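Local coordinates for protein ADP-ribosylglycohydrolase (Thermus thermophilus, PDB 2YZV) that belongs to the ADP-ribosylglycohydrolase family, an all-helical fold, and holds two magnesium ions in a central site, at residues W55-S60 against P130-A135. Sequence-based numbering, arbitrary orientation.
Sequences WTDDTS and PLMRLA. With MG (magnesium ion), chain C.
The carboxylate of Asp58 is gripped at both oxygens while one of its faces packs on Met132. OD1 of Asp58 binds a magnesium ion at 1.9 Å. OD2 accepts a hydrogen bond from Thr254 on helix 252-267, which probably helps to set the carboxylate for the metal. OD2 of Asp58 is also approached by CB of Met132, at 3.2 Å. SD of Met132 lies over one face of the Asp58 carboxylate, nearly above CG and 3.4 Å from it. The two side chains cross at about a right angle. CG of Asp58 is anti to its own carbonyl carbon (chi1 -62°), which turns the carboxylate to the metal. The Met132 chain is extended beyond CG (chi2 -179°) and carries its methyl past Asp58 to Asp57. There CE of Met132 stands 3.3 Å from OD1 of Asp57. No hydrogen bond joins residues 55-60 to residues 130-135; the contact is packing of a thioether chain against two acidic side chains. It buries Met132 O, which has no partner in the model.

Thr56 is the N-cap of helix 57-72. Its OG1 takes a weak but straight bond from Asp58 N and also binds the magnesium ion at 2.1 Å. The helix start and the metal site thus share residues here. A two-metal centre in an all-helical fold is characteristic of ADP-ribosylglycohydrolases. Asp253 completes the protein ligands of this ion and also binds the second magnesium. Asp22 of helix 4-26 hydrogen-bonds OG1 of Thr56.

In the first turn of the helix, Thr56 O accepts from both N and OG of Ser60. Arg133 touches the helix lightly through CB, 4.3 Å from Asp58 O. Its NH1 hydrogen-bonds OE1 of Gln61, further along helix 57-72, and its NH2 bonds Ala154 O and Thr158 OG1.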
ATOM      1  N   TRP A  55       9.377  -5.022  -9.081  1.00 14.18           N
ATOM      2  CA  TRP A  55       8.927  -4.853  -7.711  1.00 13.73           C
ATOM      3  C   TRP A  55       9.046  -6.122  -6.866  1.00 14.40           C
ATOM      4  O   TRP A  55       9.569  -7.141  -7.325  1.00 16.71           O
ATOM      5  CB  TRP A  55       7.488  -4.324  -7.715  1.00 12.91           C
ATOM      6  CG  TRP A  55       6.748  -4.642  -8.978  1.00 12.33           C
ATOM      7  CD1 TRP A  55       6.576  -3.826 -10.065  1.00 13.72           C
ATOM      8  CD2 TRP A  55       6.109  -5.880  -9.302  1.00 12.00           C
ATOM      9  NE1 TRP A  55       5.864  -4.484 -11.042  1.00 13.31           N
ATOM     10  CE2 TRP A  55       5.565  -5.746 -10.599  1.00 13.39           C
ATOM     11  CE3 TRP A  55       5.941  -7.093  -8.619  1.00 12.16           C
ATOM     12  CZ2 TRP A  55       4.865  -6.782 -11.231  1.00 12.93           C
ATOM     13  CZ3 TRP A  55       5.246  -8.125  -9.247  1.00 12.84           C
ATOM     14  CH2 TRP A  55       4.716  -7.958 -10.542  1.00 13.21           C
ATOM     15  N   THR A  56       8.545  -6.062  -5.635  1.00 13.97           N
ATOM     16  CA  THR A  56       8.649  -7.188  -4.707  1.00 15.15           C
ATOM     17  C   THR A  56       7.331  -7.857  -4.326  1.00 15.75           C
ATOM     18  O   THR A  56       6.360  -7.825  -5.082  1.00 13.32           O
ATOM     19  CB  THR A  56       9.339  -6.731  -3.415  1.00 14.87           C
ATOM     20  OG1 THR A  56       8.443  -5.898  -2.667  1.00 15.29           O
ATOM     21  CG2 THR A  56      10.593  -5.928  -3.744  1.00 18.83           C
ATOM     22  N   ASP A  57       7.306  -8.466  -3.141  1.00 17.59           N
ATOM     23  CA  ASP A  57       6.109  -9.144  -2.661  1.00 19.36           C
ATOM     24  C   ASP A  57       4.962  -8.178  -2.390  1.00 18.23           C
ATOM     25  O   ASP A  57       3.799  -8.585  -2.359  1.00 17.21           O
ATOM     26  CB  ASP A  57       6.422  -9.963  -1.398  1.00 24.77           C
ATOM     27  CG  ASP A  57       6.958  -9.116  -0.262  1.00 29.16           C
ATOM     28  OD1 ASP A  57       6.209  -8.266   0.264  1.00 33.41           O
ATOM     29  OD2 ASP A  57       8.134  -9.306   0.113  1.00 34.91           O
ATOM     30  N   ASP A  58       5.282  -6.901  -2.200  1.00 17.49           N
ATOM     31  CA  ASP A  58       4.256  -5.893  -1.951  1.00 17.86           C
ATOM     32  C   ASP A  58       3.305  -5.872  -3.139  1.00 16.81           C
ATOM     33  O   ASP A  58       2.094  -6.070  -2.999  1.00 16.97           O
ATOM     34  CB  ASP A  58       4.881  -4.500  -1.808  1.00 18.70           C
ATOM     35  CG  ASP A  58       5.838  -4.401  -0.641  1.00 21.27           C
ATOM     36  OD1 ASP A  58       6.782  -5.211  -0.567  1.00 22.70           O
ATOM     37  OD2 ASP A  58       5.650  -3.499   0.201  1.00 20.05           O
ATOM     38  N   THR A  59       3.869  -5.623  -4.314  1.00 15.28           N
ATOM     39  CA  THR A  59       3.085  -5.560  -5.532  1.00 13.68           C
ATOM     40  C   THR A  59       2.523  -6.930  -5.915  1.00 13.17           C
ATOM     41  O   THR A  59       1.401  -7.022  -6.420  1.00 13.38           O
ATOM     42  CB  THR A  59       3.930  -4.982  -6.692  1.00 11.62           C
ATOM     43  OG1 THR A  59       4.426  -3.689  -6.320  1.00 13.82           O
ATOM     44  CG2 THR A  59       3.093  -4.842  -7.950  1.00 12.11           C
ATOM     45  N   SER A  60       3.281  -7.994  -5.666  1.00 12.58           N
ATOM     46  CA  SER A  60       2.803  -9.334  -5.998  1.00 13.29           C
ATOM     47  C   SER A  60       1.483  -9.625  -5.291  1.00 14.16           C
ATOM     48  O   SER A  60       0.526 -10.104  -5.906  1.00 12.69           O
ATOM     49  CB  SER A  60       3.838 -10.387  -5.600  1.00 15.41           C
ATOM     50  OG  SER A  60       5.036 -10.216  -6.334  1.00 17.68           O
ATOM     51  N   PRO A 130      -0.303  -5.702   5.463  1.00 11.66           N
ATOM     52  CA  PRO A 130      -1.664  -5.360   5.040  1.00 11.07           C
ATOM     53  C   PRO A 130      -1.766  -4.020   4.327  1.00 11.55           C
ATOM     54  O   PRO A 130      -2.685  -3.796   3.541  1.00 10.93           O
ATOM     55  CB  PRO A 130      -2.449  -5.349   6.355  1.00 10.74           C
ATOM     56  CG  PRO A 130      -1.664  -6.267   7.239  1.00 13.89           C
ATOM     57  CD  PRO A 130      -0.243  -5.875   6.923  1.00 12.73           C
ATOM     58  N   LEU A 131      -0.828  -3.124   4.620  1.00  9.27           N
ATOM     59  CA  LEU A 131      -0.839  -1.793   4.024  1.00 10.10           C
ATOM     60  C   LEU A 131      -0.299  -1.762   2.606  1.00 11.80           C
ATOM     61  O   LEU A 131      -0.774  -0.998   1.772  1.00  9.89           O
ATOM     62  CB  LEU A 131       0.007  -0.828   4.856  1.00  9.89           C
ATOM     63  CG  LEU A 131      -0.244  -0.730   6.357  1.00 10.40           C
ATOM     64  CD1 LEU A 131       0.670   0.335   6.937  1.00 11.09           C
ATOM     65  CD2 LEU A 131      -1.698  -0.385   6.619  1.00 11.85           C
ATOM     66  N   MET A 132       0.703  -2.590   2.347  1.00 14.58           N
ATOM     67  CA  MET A 132       1.363  -2.615   1.046  1.00 16.56           C
ATOM     68  C   MET A 132       0.519  -3.100  -0.121  1.00 16.46           C
ATOM     69  O   MET A 132       0.850  -2.831  -1.276  1.00 18.41           O
ATOM     70  CB  MET A 132       2.621  -3.481   1.127  1.00 17.87           C
ATOM     71  CG  MET A 132       2.326  -4.944   1.389  1.00 19.74           C
ATOM     72  SD  MET A 132       3.802  -5.971   1.511  1.00 19.60           S
ATOM     73  CE  MET A 132       3.125  -7.577   1.072  1.00 20.77           C
ATOM     74  N   ARG A 133      -0.574  -3.796   0.175  1.00 16.00           N
ATOM     75  CA  ARG A 133      -1.421  -4.369  -0.868  1.00 16.38           C
ATOM     76  C   ARG A 133      -2.855  -3.843  -0.898  1.00 16.68           C
ATOM     77  O   ARG A 133      -3.673  -4.329  -1.680  1.00 16.48           O
ATOM     78  CB  ARG A 133      -1.472  -5.891  -0.675  1.00 15.32           C
ATOM     79  CG  ARG A 133      -2.212  -6.288   0.614  1.00 15.72           C
ATOM     80  CD  ARG A 133      -2.072  -7.765   0.987  1.00 15.19           C
ATOM     81  NE  ARG A 133      -2.834  -8.048   2.204  1.00 14.03           N
ATOM     82  CZ  ARG A 133      -2.397  -8.790   3.217  1.00 13.42           C
ATOM     83  NH1 ARG A 133      -1.191  -9.344   3.175  1.00 15.20           N
ATOM     84  NH2 ARG A 133      -3.163  -8.963   4.285  1.00 13.64           N
ATOM     85  N   LEU A 134      -3.147  -2.846  -0.069  1.00 16.58           N
ATOM     86  CA  LEU A 134      -4.496  -2.289   0.067  1.00 15.45           C
ATOM     87  C   LEU A 134      -5.263  -1.685  -1.120  1.00 15.97           C
ATOM     88  O   LEU A 134      -6.429  -2.022  -1.329  1.00 16.10           O
ATOM     89  CB  LEU A 134      -4.497  -1.250   1.191  1.00 18.76           C
ATOM     90  CG  LEU A 134      -5.396  -1.441   2.418  1.00 22.83           C
ATOM     91  CD1 LEU A 134      -5.837  -0.068   2.897  1.00 16.56           C
ATOM     92  CD2 LEU A 134      -6.614  -2.291   2.096  1.00 20.25           C
ATOM     93  N   ALA A 135      -4.627  -0.793  -1.877  1.00 13.13           N
ATOM     94  CA  ALA A 135      -5.276  -0.108  -3.001  1.00 12.15           C
ATOM     95  C   ALA A 135      -6.342  -0.869  -3.797  1.00 12.31           C
ATOM     96  O   ALA A 135      -7.448  -0.359  -3.993  1.00 12.60           O
ATOM     97  CB  ALA A 135      -4.216   0.441  -3.955  1.00 12.04           C
TER
HETATM   98 MG    MG C 502       8.575  -5.933  -0.531  1.00 30.04          MG